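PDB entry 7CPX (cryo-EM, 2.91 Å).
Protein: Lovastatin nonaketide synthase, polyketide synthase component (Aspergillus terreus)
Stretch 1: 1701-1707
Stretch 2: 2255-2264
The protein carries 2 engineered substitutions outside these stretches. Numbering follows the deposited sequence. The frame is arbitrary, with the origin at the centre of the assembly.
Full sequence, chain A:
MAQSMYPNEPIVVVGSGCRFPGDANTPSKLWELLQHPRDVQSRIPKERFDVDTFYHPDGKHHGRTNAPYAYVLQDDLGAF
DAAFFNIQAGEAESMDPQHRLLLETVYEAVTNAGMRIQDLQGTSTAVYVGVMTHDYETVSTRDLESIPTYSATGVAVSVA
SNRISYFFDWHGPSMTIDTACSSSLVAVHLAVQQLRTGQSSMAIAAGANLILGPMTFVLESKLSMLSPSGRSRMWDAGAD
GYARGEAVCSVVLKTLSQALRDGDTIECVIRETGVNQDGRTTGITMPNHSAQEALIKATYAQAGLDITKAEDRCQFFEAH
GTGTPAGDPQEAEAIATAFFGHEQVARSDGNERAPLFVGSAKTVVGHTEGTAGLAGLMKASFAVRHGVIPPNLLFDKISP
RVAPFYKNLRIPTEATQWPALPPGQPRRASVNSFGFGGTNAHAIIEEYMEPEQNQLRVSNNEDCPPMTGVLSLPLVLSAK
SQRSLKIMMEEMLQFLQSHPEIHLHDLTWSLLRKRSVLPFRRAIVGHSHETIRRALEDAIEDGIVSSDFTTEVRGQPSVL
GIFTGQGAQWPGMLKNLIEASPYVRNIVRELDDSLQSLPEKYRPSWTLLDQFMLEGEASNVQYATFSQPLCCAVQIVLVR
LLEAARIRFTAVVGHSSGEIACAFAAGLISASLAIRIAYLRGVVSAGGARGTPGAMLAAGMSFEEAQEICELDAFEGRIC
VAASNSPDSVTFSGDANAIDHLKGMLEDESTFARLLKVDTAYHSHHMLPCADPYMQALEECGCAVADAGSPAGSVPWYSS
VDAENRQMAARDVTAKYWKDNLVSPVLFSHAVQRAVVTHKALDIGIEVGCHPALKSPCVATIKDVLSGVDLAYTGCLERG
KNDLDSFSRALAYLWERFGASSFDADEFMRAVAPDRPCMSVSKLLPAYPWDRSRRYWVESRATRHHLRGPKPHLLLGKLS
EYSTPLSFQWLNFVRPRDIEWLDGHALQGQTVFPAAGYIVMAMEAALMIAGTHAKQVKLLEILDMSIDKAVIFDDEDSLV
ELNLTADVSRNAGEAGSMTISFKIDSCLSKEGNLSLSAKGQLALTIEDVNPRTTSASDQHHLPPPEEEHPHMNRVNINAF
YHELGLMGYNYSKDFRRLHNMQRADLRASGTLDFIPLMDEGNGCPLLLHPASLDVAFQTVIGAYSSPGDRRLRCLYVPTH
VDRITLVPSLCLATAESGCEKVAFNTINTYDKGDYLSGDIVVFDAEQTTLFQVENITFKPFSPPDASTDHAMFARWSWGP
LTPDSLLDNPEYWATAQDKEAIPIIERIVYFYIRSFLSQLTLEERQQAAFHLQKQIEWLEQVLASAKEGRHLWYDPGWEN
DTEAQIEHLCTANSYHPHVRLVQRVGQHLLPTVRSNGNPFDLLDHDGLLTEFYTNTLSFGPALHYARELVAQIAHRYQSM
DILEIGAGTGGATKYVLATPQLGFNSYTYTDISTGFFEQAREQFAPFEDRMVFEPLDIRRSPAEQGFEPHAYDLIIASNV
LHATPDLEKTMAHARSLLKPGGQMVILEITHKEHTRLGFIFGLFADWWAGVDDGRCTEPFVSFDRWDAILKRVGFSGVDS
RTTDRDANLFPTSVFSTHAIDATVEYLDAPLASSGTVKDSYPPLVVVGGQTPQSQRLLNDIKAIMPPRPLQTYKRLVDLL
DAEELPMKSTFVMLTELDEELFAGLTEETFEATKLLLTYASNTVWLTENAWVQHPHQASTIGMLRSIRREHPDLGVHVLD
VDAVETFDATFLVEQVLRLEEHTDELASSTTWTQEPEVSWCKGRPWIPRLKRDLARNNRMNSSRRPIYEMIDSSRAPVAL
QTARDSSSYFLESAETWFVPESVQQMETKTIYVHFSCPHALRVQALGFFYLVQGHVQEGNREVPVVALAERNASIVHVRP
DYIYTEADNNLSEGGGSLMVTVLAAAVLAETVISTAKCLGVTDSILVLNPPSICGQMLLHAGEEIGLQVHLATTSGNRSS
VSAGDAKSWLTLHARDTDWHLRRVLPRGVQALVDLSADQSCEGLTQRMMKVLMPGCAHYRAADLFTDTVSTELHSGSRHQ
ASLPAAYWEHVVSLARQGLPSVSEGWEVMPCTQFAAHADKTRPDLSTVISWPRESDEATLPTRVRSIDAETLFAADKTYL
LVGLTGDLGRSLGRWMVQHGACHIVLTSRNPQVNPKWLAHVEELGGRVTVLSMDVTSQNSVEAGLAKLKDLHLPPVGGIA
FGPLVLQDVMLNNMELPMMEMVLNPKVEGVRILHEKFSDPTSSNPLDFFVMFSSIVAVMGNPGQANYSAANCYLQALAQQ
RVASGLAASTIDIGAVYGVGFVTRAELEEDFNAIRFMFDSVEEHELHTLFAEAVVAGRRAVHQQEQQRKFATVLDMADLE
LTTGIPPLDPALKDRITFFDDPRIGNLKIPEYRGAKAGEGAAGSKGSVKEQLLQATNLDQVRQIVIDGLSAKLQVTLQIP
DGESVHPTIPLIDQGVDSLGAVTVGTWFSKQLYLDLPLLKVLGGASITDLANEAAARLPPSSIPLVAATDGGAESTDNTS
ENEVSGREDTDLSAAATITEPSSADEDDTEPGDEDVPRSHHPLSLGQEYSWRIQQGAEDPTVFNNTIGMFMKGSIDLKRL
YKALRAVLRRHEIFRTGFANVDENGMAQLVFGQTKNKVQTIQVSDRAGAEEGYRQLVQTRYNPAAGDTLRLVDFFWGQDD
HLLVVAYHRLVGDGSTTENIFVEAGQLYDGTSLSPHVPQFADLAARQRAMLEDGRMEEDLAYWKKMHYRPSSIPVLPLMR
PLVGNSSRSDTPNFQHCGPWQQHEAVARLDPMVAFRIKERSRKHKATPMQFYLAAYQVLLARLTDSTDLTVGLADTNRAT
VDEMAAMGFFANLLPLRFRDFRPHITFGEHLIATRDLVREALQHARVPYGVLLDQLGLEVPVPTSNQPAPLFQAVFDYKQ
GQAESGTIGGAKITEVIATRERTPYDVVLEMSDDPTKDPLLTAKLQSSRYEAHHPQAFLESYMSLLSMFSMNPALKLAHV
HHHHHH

Stretch 1, residues 1701-1707: LFAGLTE
Stretch 2 (2255-2264) ELPMMEMVLN

A short, irregular segment, residues 1701-1707, lies against one side of a regular helix, residues 2256-2264, in the same chain, with touching residues at least 550 positions apart. Glu2255 is the N-cap of that helix, which is held by i to i+4 bonds such as Leu2263 N to Met2259 O (2.9 Å). The first segment has helical phi/psi at 1701-1703, opens at Gly1704 (-138/34) and continues in a weakly bonded helical turn, wider and pi-like, around 1705-1707; Gly1704 N bonds Leu1701 O at 3.1 Å and Glu1707 N bonds Gly1704 O at 3.0 Å. The two segments run in opposing senses, Phe1702 lying nearest Leu2263 (CA-CA 9.1 Å) and Leu1705 nearest Leu2256 (CA-CA 7.3 Å).

No hydrogen bond crosses the contact, which buries 311 Å² and depends largely on apolar shape. Leu2256, Met2259 and Leu2263, spaced three and four residues apart, all point toward the first segment. Leu1705 (m, t) is the central bump: its CB meets Leu2256 CD1 at 3.5 Å, while its CD1 rests against both Met2259 CE (4.0 Å) and Leu2263 CD2 (3.9 Å). Leu2256 (t, p) fits close beneath the turn, its CD2 3.2 Å from Leu1705 O and 3.8 Å from Thr1706 CA.

Phe1702 (chi1 m, chi2 70°) leaves its backbone sideways, but its ring end swings inward. Leu2263 CD2 sits at the ring edge, near its plane, 3.3 Å from Phe1702 CD2; Met2259, curled m, m, m, brings its CE within 3.4 Å of Phe1702 CE2. The two methyl groups thus meet both Phe1702 and Leu1705, which also touch each other, and together they form a compact apolar cluster.

At the more exposed margin, Glu2260 (m, t, chi3 -12°) extends its carboxylate until Glu2260 OE2 lies 3.1 Å from Thr1706 CG2, the methyl of a chi1 p side chain, a close contact without a hydrogen bond.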

# COMPACT_ATOMS: atom_id res chain seq x y z
N LEU A 1701 26.89 -9.29 78.51
CA LEU A 1701 27.13 -10.66 78.08
C LEU A 1701 28.10 -10.70 76.91
O LEU A 1701 29.02 -11.53 76.88
CB LEU A 1701 25.82 -11.33 77.69
CG LEU A 1701 24.59 -11.07 78.57
CD1 LEU A 1701 23.43 -11.95 78.13
CD2 LEU A 1701 24.91 -11.29 80.04
N PHE A 1702 27.92 -9.80 75.95
CA PHE A 1702 28.70 -9.82 74.72
C PHE A 1702 30.09 -9.22 74.89
O PHE A 1702 30.88 -9.27 73.94
CB PHE A 1702 27.93 -9.10 73.62
CG PHE A 1702 26.82 -9.92 73.03
CD1 PHE A 1702 25.69 -10.21 73.78
CD2 PHE A 1702 26.92 -10.43 71.75
CE1 PHE A 1702 24.68 -10.99 73.25
CE2 PHE A 1702 25.92 -11.20 71.22
CZ PHE A 1702 24.79 -11.48 71.97
N ALA A 1703 30.39 -8.66 76.05
CA ALA A 1703 31.76 -8.30 76.38
C ALA A 1703 32.52 -9.44 77.06
O ALA A 1703 33.75 -9.39 77.12
CB ALA A 1703 31.78 -7.07 77.29
N GLY A 1704 31.81 -10.44 77.57
CA GLY A 1704 32.44 -11.53 78.30
C GLY A 1704 31.89 -12.91 77.98
O GLY A 1704 31.84 -13.77 78.86
N LEU A 1705 31.47 -13.13 76.73
CA LEU A 1705 30.91 -14.43 76.36
C LEU A 1705 31.88 -15.57 76.61
O LEU A 1705 31.44 -16.71 76.78
CB LEU A 1705 30.48 -14.43 74.90
CG LEU A 1705 29.39 -13.43 74.51
CD1 LEU A 1705 29.20 -13.40 73.01
CD2 LEU A 1705 28.08 -13.75 75.21
N THR A 1706 33.18 -15.29 76.62
CA THR A 1706 34.18 -16.34 76.83
C THR A 1706 34.12 -16.94 78.23
O THR A 1706 34.77 -17.96 78.47
CB THR A 1706 35.58 -15.78 76.56
OG1 THR A 1706 35.78 -14.60 77.34
CG2 THR A 1706 35.75 -15.46 75.08
N GLU A 1707 33.37 -16.33 79.15
CA GLU A 1707 33.25 -16.82 80.51
C GLU A 1707 32.04 -17.74 80.70
O GLU A 1707 31.45 -17.77 81.78
CB GLU A 1707 33.16 -15.64 81.49
CG GLU A 1707 34.15 -14.52 81.20
CD GLU A 1707 35.59 -14.99 81.23
OE1 GLU A 1707 35.86 -16.09 81.75
OE2 GLU A 1707 36.47 -14.25 80.73
N GLU A 2255 26.83 -22.86 69.66
CA GLU A 2255 28.04 -22.95 70.46
C GLU A 2255 28.77 -21.61 70.45
O GLU A 2255 28.73 -20.87 69.47
CB GLU A 2255 28.97 -24.05 69.94
CG GLU A 2255 28.31 -25.41 69.83
CD GLU A 2255 29.26 -26.47 69.29
OE1 GLU A 2255 30.41 -26.13 68.97
OE2 GLU A 2255 28.84 -27.64 69.18
N LEU A 2256 29.42 -21.31 71.57
CA LEU A 2256 30.14 -20.04 71.70
C LEU A 2256 31.13 -19.81 70.57
O LEU A 2256 31.26 -18.65 70.12
CB LEU A 2256 30.85 -19.99 73.05
CG LEU A 2256 31.76 -18.77 73.29
CD1 LEU A 2256 30.96 -17.49 73.22
CD2 LEU A 2256 32.46 -18.89 74.63
N PRO A 2257 31.87 -20.81 70.08
CA PRO A 2257 32.72 -20.57 68.91
C PRO A 2257 31.96 -20.00 67.73
O PRO A 2257 32.48 -19.14 67.03
CB PRO A 2257 33.29 -21.97 68.61
CG PRO A 2257 33.31 -22.65 69.93
CD PRO A 2257 32.10 -22.14 70.67
N MET A 2258 30.72 -20.46 67.50
CA MET A 2258 29.91 -19.87 66.43
C MET A 2258 29.58 -18.42 66.74
O MET A 2258 29.61 -17.56 65.84
CB MET A 2258 28.62 -20.68 66.26
CG MET A 2258 28.85 -22.13 65.86
SD MET A 2258 27.36 -23.13 66.06
CE MET A 2258 27.89 -24.68 65.32
N MET A 2259 29.26 -18.12 68.00
CA MET A 2259 28.99 -16.74 68.39
C MET A 2259 30.18 -15.84 68.06
O MET A 2259 30.02 -14.78 67.45
CB MET A 2259 28.66 -16.67 69.88
CG MET A 2259 27.24 -17.09 70.21
SD MET A 2259 25.98 -15.98 69.54
CE MET A 2259 26.34 -14.47 70.43
N GLU A 2260 31.38 -16.26 68.45
CA GLU A 2260 32.57 -15.48 68.13
C GLU A 2260 32.79 -15.40 66.63
O GLU A 2260 33.11 -14.33 66.10
CB GLU A 2260 33.79 -16.08 68.82
CG GLU A 2260 33.75 -15.98 70.34
CD GLU A 2260 34.98 -16.58 70.99
OE1 GLU A 2260 35.76 -17.26 70.29
OE2 GLU A 2260 35.17 -16.37 72.20
N MET A 2261 32.59 -16.51 65.92
CA MET A 2261 32.82 -16.54 64.49
C MET A 2261 31.97 -15.51 63.77
O MET A 2261 32.43 -14.85 62.84
CB MET A 2261 32.51 -17.94 63.95
CG MET A 2261 32.90 -18.17 62.50
SD MET A 2261 32.12 -19.63 61.80
CE MET A 2261 32.54 -20.88 63.02
N VAL A 2262 30.71 -15.36 64.19
CA VAL A 2262 29.83 -14.40 63.53
C VAL A 2262 30.00 -12.99 64.08
O VAL A 2262 29.77 -12.01 63.35
CB VAL A 2262 28.37 -14.86 63.65
CG1 VAL A 2262 27.45 -13.85 62.98
CG2 VAL A 2262 28.20 -16.24 63.04
N LEU A 2263 30.38 -12.84 65.35
CA LEU A 2263 30.49 -11.51 65.95
C LEU A 2263 31.79 -10.83 65.54
O LEU A 2263 31.77 -9.73 64.97
CB LEU A 2263 30.41 -11.61 67.47
CG LEU A 2263 29.04 -11.37 68.10
CD1 LEU A 2263 28.00 -12.32 67.55
CD2 LEU A 2263 29.15 -11.53 69.61
N ASN A 2264 32.93 -11.46 65.82
CA ASN A 2264 34.22 -10.80 65.64
C ASN A 2264 34.35 -10.16 64.27
O ASN A 2264 34.72 -8.98 64.21
CB ASN A 2264 35.34 -11.81 65.91
CG ASN A 2264 35.21 -12.49 67.26
OD1 ASN A 2264 34.13 -12.50 67.85
ND2 ASN A 2264 36.30 -13.06 67.74